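Local coordinates for protein endoglucanase (Thermotoga maritima, PDB 1VHO) that probably acts as a metal-dependent aminopeptidase of the M42 family, a type of enzyme expected to hold two divalent metal ions in each subunit, at residues A[5-19]-A[168-182]. Residues are numbered along the deposited sequence; the frame is centred on the assembly and turned at random. Where two conformers were deposited one is given.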
loop_
_atom_site.group_PDB
_atom_site.type_symbol
_atom_site.label_atom_id
_atom_site.label_comp_id
_atom_site.label_asym_id
_atom_site.label_seq_id
_atom_site.Cartn_x
_atom_site.Cartn_y
_atom_site.Cartn_z
HETATM N N MSE A 5 2.958 15.750 -9.474
HETATM C CA MSE A 5 4.422 15.775 -9.610
HETATM C C MSE A 5 4.855 14.572 -10.436
HETATM O O MSE A 5 4.061 13.905 -11.074
HETATM C CB MSE A 5 5.101 15.808 -8.244
HETATM C CG MSE A 5 5.274 14.501 -7.507
HETATM SE SE MSE A 5 5.445 14.692 -5.600
HETATM C CE MSE A 5 3.598 14.687 -5.100
ATOM N N GLU A 6 6.150 14.324 -10.512
ATOM C CA GLU A 6 6.665 13.163 -11.222
ATOM C C GLU A 6 6.235 11.912 -10.425
ATOM O O GLU A 6 6.281 11.917 -9.182
ATOM C CB GLU A 6 8.191 13.201 -11.264
ATOM C CG GLU A 6 8.730 14.365 -12.087
ATOM C CD GLU A 6 9.145 13.831 -13.457
ATOM O OE1 GLU A 6 8.297 13.850 -14.374
ATOM O OE2 GLU A 6 10.315 13.390 -13.537
ATOM N N THR A 7 5.962 10.845 -11.144
ATOM C CA THR A 7 5.513 9.600 -10.515
ATOM C C THR A 7 6.551 9.035 -9.566
ATOM O O THR A 7 6.145 8.674 -8.448
ATOM C CB THR A 7 5.144 8.547 -11.585
ATOM O OG1 THR A 7 4.100 9.195 -12.347
ATOM C CG2 THR A 7 4.616 7.290 -10.882
ATOM N N GLY A 8 7.810 9.124 -9.965
ATOM C CA GLY A 8 8.887 8.609 -9.088
ATOM C C GLY A 8 8.933 9.378 -7.796
ATOM O O GLY A 8 9.048 8.790 -6.678
ATOM N N LYS A 9 8.856 10.698 -7.872
ATOM C CA LYS A 9 8.874 11.524 -6.655
ATOM C C LYS A 9 7.650 11.278 -5.771
ATOM O O LYS A 9 7.790 11.290 -4.549
ATOM C CB LYS A 9 8.977 13.013 -6.971
ATOM C CG LYS A 9 9.030 13.909 -5.734
ATOM C CD LYS A 9 10.209 13.543 -4.825
ATOM C CE LYS A 9 10.811 14.811 -4.193
ATOM N NZ LYS A 9 10.310 14.970 -2.782
ATOM N N LEU A 10 6.465 11.110 -6.353
ATOM C CA LEU A 10 5.247 10.844 -5.594
ATOM C C LEU A 10 5.412 9.522 -4.819
ATOM O O LEU A 10 4.985 9.409 -3.671
ATOM C CB LEU A 10 4.031 10.710 -6.525
ATOM C CG LEU A 10 2.722 10.161 -5.933
ATOM C CD1 LEU A 10 2.129 11.080 -4.896
ATOM C CD2 LEU A 10 1.712 9.970 -7.093
ATOM N N LEU A 11 5.936 8.507 -5.514
ATOM C CA LEU A 11 6.178 7.207 -4.877
ATOM C C LEU A 11 7.201 7.349 -3.752
ATOM O O LEU A 11 6.953 6.705 -2.706
ATOM C CB LEU A 11 6.651 6.203 -5.934
ATOM C CG LEU A 11 5.549 5.797 -6.944
ATOM C CD1 LEU A 11 6.191 4.990 -8.088
ATOM C CD2 LEU A 11 4.468 4.966 -6.252
HETATM N N MSE A 12 8.287 8.061 -3.927
HETATM C CA MSE A 12 9.246 8.219 -2.808
HETATM C C MSE A 12 8.629 8.922 -1.618
HETATM O O MSE A 12 8.772 8.489 -0.435
HETATM C CB MSE A 12 10.484 8.986 -3.334
HETATM C CG MSE A 12 11.359 8.079 -4.200
HETATM SE SE MSE A 12 13.002 9.008 -4.586
HETATM C CE MSE A 12 12.342 10.303 -5.791
ATOM N N GLU A 13 7.785 9.938 -1.873
ATOM C CA GLU A 13 7.169 10.666 -0.766
ATOM C C GLU A 13 6.170 9.752 -0.035
ATOM O O GLU A 13 6.156 9.790 1.197
ATOM C CB GLU A 13 6.468 11.964 -1.204
ATOM C CG GLU A 13 7.472 12.978 -1.739
ATOM C CD GLU A 13 6.875 14.371 -1.972
ATOM O OE1 GLU A 13 5.667 14.617 -1.955
ATOM O OE2 GLU A 13 7.689 15.277 -2.201
ATOM N N LEU A 14 5.436 8.926 -0.781
ATOM C CA LEU A 14 4.436 8.032 -0.146
ATOM C C LEU A 14 5.151 6.965 0.676
ATOM O O LEU A 14 4.748 6.660 1.780
ATOM C CB LEU A 14 3.533 7.381 -1.197
ATOM C CG LEU A 14 2.438 8.307 -1.809
ATOM C CD1 LEU A 14 1.835 7.643 -3.055
ATOM C CD2 LEU A 14 1.382 8.556 -0.747
ATOM N N SER A 15 6.252 6.463 0.119
ATOM C CA SER A 15 7.046 5.445 0.836
ATOM C C SER A 15 7.640 5.998 2.133
ATOM O O SER A 15 7.616 5.301 3.173
ATOM C CB SER A 15 8.163 5.018 -0.127
ATOM O OG SER A 15 9.086 4.195 0.588
ATOM N N ASN A 16 8.135 7.233 2.108
ATOM C CA ASN A 16 8.776 7.808 3.301
ATOM C C ASN A 16 7.818 8.136 4.431
ATOM O O ASN A 16 8.282 8.165 5.586
ATOM C CB ASN A 16 9.602 9.052 2.950
ATOM C CG ASN A 16 10.840 8.700 2.141
ATOM O OD1 ASN A 16 11.376 7.595 2.202
ATOM N ND2 ASN A 16 11.344 9.671 1.372
ATOM N N LEU A 17 6.568 8.511 4.161
ATOM C CA LEU A 17 5.596 8.771 5.214
ATOM C C LEU A 17 5.410 7.533 6.115
ATOM O O LEU A 17 5.509 6.379 5.658
ATOM C CB LEU A 17 4.228 9.041 4.564
ATOM C CG LEU A 17 4.202 10.320 3.699
ATOM C CD1 LEU A 17 2.935 10.246 2.829
ATOM C CD2 LEU A 17 4.186 11.533 4.620
ATOM N N ASP A 18 5.087 7.806 7.392
ATOM C CA ASP A 18 4.859 6.717 8.327
ATOM C C ASP A 18 3.388 6.559 8.670
ATOM O O ASP A 18 2.773 7.455 9.284
ATOM C CB ASP A 18 5.694 6.898 9.601
ATOM C CG ASP A 18 7.192 6.903 9.369
ATOM O OD1 ASP A 18 7.674 6.356 8.353
ATOM O OD2 ASP A 18 7.957 7.489 10.198
ATOM N N GLY A 19 2.841 5.381 8.332
ATOM C CA GLY A 19 1.433 5.095 8.676
ATOM C C GLY A 19 1.274 3.622 9.022
ATOM O O GLY A 19 0.743 2.811 8.244
ATOM N N GLY A 168 12.112 1.521 -1.708
ATOM C CA GLY A 168 11.757 2.122 -0.410
ATOM C C GLY A 168 10.775 1.212 0.325
ATOM O O GLY A 168 10.408 0.136 -0.152
ATOM N N LYS A 169 10.566 1.557 1.600
ATOM C CA LYS A 169 9.694 0.732 2.422
ATOM C C LYS A 169 8.232 0.902 1.992
ATOM O O LYS A 169 7.864 1.963 1.455
ATOM C CB LYS A 169 9.778 1.093 3.927
ATOM C CG LYS A 169 9.396 2.604 4.192
ATOM C CD LYS A 169 9.395 2.796 5.720
ATOM C CE LYS A 169 9.070 4.242 6.138
ATOM N NZ LYS A 169 7.638 4.597 6.014
ATOM N N ALA A 170 7.423 -0.055 2.419
ATOM C CA ALA A 170 5.963 0.033 2.229
ATOM C C ALA A 170 5.428 0.266 0.842
ATOM O O ALA A 170 4.196 0.522 0.713
ATOM C CB ALA A 170 5.407 1.165 3.135
ATOM N N LEU A 171 6.199 -0.021 -0.207
ATOM C CA LEU A 171 5.626 0.122 -1.556
ATOM C C LEU A 171 4.580 -0.904 -1.849
ATOM O O LEU A 171 3.722 -0.717 -2.723
ATOM C CB LEU A 171 6.770 0.170 -2.593
ATOM C CG LEU A 171 7.649 1.406 -2.521
ATOM C CD1 LEU A 171 8.973 1.208 -3.265
ATOM C CD2 LEU A 171 6.960 2.650 -3.083
ATOM N N ASP A 172 4.534 -2.062 -1.132
ATOM C CA ASP A 172 3.512 -3.052 -1.363
ATOM C C ASP A 172 2.112 -2.453 -1.209
ATOM O O ASP A 172 1.156 -3.056 -1.703
ATOM C CB ASP A 172 3.715 -4.329 -0.535
ATOM C CG ASP A 172 3.897 -3.997 0.947
ATOM O OD1 ASP A 172 2.973 -3.430 1.544
ATOM O OD2 ASP A 172 4.984 -4.238 1.490
ATOM N N ASN A 173 1.954 -1.347 -0.449
ATOM C CA ASN A 173 0.670 -0.669 -0.418
ATOM C C ASN A 173 0.797 0.740 -1.036
ATOM O O ASN A 173 -0.084 1.238 -1.745
ATOM C CB ASN A 173 0.156 -0.482 1.034
ATOM C CG ASN A 173 -0.381 -1.793 1.585
ATOM O OD1 ASN A 173 -0.817 -2.648 0.791
ATOM N ND2 ASN A 173 -0.507 -1.912 2.907
ATOM N N ARG A 174 1.928 1.408 -0.775
ATOM C CA ARG A 174 2.094 2.803 -1.238
ATOM C C ARG A 174 2.179 2.945 -2.766
ATOM O O ARG A 174 1.716 3.967 -3.301
ATOM C CB ARG A 174 3.232 3.499 -0.540
ATOM C CG ARG A 174 3.144 3.574 1.005
ATOM C CD ARG A 174 2.071 4.570 1.494
ATOM N NE ARG A 174 1.765 4.205 2.884
ATOM C CZ ARG A 174 2.565 4.298 3.934
ATOM N NH1 ARG A 174 3.799 4.807 3.851
ATOM N NH2 ARG A 174 2.110 3.758 5.096
ATOM N N ALA A 175 2.672 1.928 -3.472
ATOM C CA ALA A 175 2.698 2.062 -4.950
ATOM C C ALA A 175 1.263 2.103 -5.452
ATOM O O ALA A 175 0.971 2.900 -6.354
ATOM C CB ALA A 175 3.428 0.877 -5.581
ATOM N N SER A 176 0.352 1.333 -4.849
ATOM C CA SER A 176 -1.049 1.333 -5.241
ATOM C C SER A 176 -1.741 2.660 -4.911
ATOM O O SER A 176 -2.595 3.145 -5.672
ATOM C CB SER A 176 -1.795 0.187 -4.535
ATOM O OG SER A 176 -1.272 -1.086 -4.996
ATOM N N CYS A 177 -1.386 3.257 -3.775
ATOM C CA CYS A 177 -1.883 4.572 -3.410
ATOM C C CYS A 177 -1.426 5.539 -4.535
ATOM O O CYS A 177 -2.265 6.331 -4.965
ATOM C CB CYS A 177 -1.253 5.088 -2.071
ATOM S SG CYS A 177 -1.972 4.121 -0.672
ATOM N N GLY A 178 -0.210 5.452 -4.976
ATOM C CA GLY A 178 0.364 6.294 -6.042
ATOM C C GLY A 178 -0.473 6.104 -7.346
ATOM O O GLY A 178 -0.806 7.067 -8.023
ATOM N N VAL A 179 -0.801 4.856 -7.680
ATOM C CA VAL A 179 -1.612 4.611 -8.898
ATOM C C VAL A 179 -2.942 5.368 -8.793
ATOM O O VAL A 179 -3.367 6.097 -9.693
ATOM C CB VAL A 179 -1.993 3.109 -9.021
ATOM C CG1 VAL A 179 -3.056 2.944 -10.169
ATOM C CG2 VAL A 179 -0.805 2.225 -9.280
ATOM N N LEU A 180 -3.602 5.258 -7.622
ATOM C CA LEU A 180 -4.919 5.905 -7.492
ATOM C C LEU A 180 -4.829 7.416 -7.497
ATOM O O LEU A 180 -5.758 8.086 -8.019
ATOM C CB LEU A 180 -5.670 5.322 -6.291
ATOM C CG LEU A 180 -5.908 3.787 -6.391
ATOM C CD1 LEU A 180 -6.884 3.370 -5.296
ATOM C CD2 LEU A 180 -6.511 3.447 -7.772
ATOM N N VAL A 181 -3.736 7.953 -6.940
ATOM C CA VAL A 181 -3.575 9.440 -6.994
ATOM C C VAL A 181 -3.421 9.853 -8.463
ATOM O O VAL A 181 -4.080 10.836 -8.911
ATOM C CB VAL A 181 -2.329 9.863 -6.188
ATOM C CG1 VAL A 181 -1.966 11.332 -6.496
ATOM C CG2 VAL A 181 -2.632 9.722 -4.687
ATOM N N LYS A 182 -2.613 9.106 -9.209
ATOM C CA LYS A 182 -2.390 9.423 -10.645
ATOM C C LYS A 182 -3.675 9.237 -11.450
ATOM O O LYS A 182 -3.925 9.992 -12.413
ATOM C CB LYS A 182 -1.235 8.614 -11.215
ATOM C CG LYS A 182 0.150 8.982 -10.646
ATOM C CD LYS A 182 0.571 10.418 -10.955
ATOM C CE LYS A 182 1.004 10.598 -12.389
ATOM N NZ LYS A 182 1.499 11.966 -12.659
HETATM O O HOH W 1 11.485 4.334 2.106
#
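Arg174 reaches across to the C-terminal end of helix 7-16, where Leu14 and Leu17 meet it; this helix packs on helix 171-182 in the M42 peptidase fold. The axes approach to 9.0 Å and run at 135°, closer to antiparallel than parallel. Arg174 can be followed outward. Its CB lies 3.9 Å from Leu14 CB. CG and CD pass alongside the Leu14 carbonyl, with CD 3.4 Å from Leu14 O. A bend at chi2 (-72°) turns the chain along the helix end. There NH1 donates to both Leu14 O and Leu17 O, the latter from above the carbonyl plane. NH2 forms a salt bridge with Glu70, and Val68 also binds the polar end of Arg174. Ala170 CB sits over the rim of one guanidinium face. With a leucine in its place, the carbonyls of Leu14 and Leu17 would probably lose a shared donor and Glu70 one of its cationic mates.

Further along, Leu14 CD1 sits 3.6 Å from Gly178 N. Leu11 CD2 touches Ala175 CA, also at 3.6 Å. Gly178 has no side chain, and both methyls lie against its backbone. Leu10 CD2 meets Val181 CG1. Helix 171-182 also carries Asp172, predicted to bind at both zinc sites, which does not touch helix 7-16.

Back at the C-terminal end of helix 7-16, Lys169 NZ bonds Ser15 O and forms salt bridges with Asp18 and Glu70. Asp18 OD2 is held by Tyr104. Ser15 OG returns a bond to Lys169 O (2.7 Å), aimed at a carbonyl lone pair. Ser15 OG also accepts a hydrogen bond from a water, which in turn accepts one from Lys169 N.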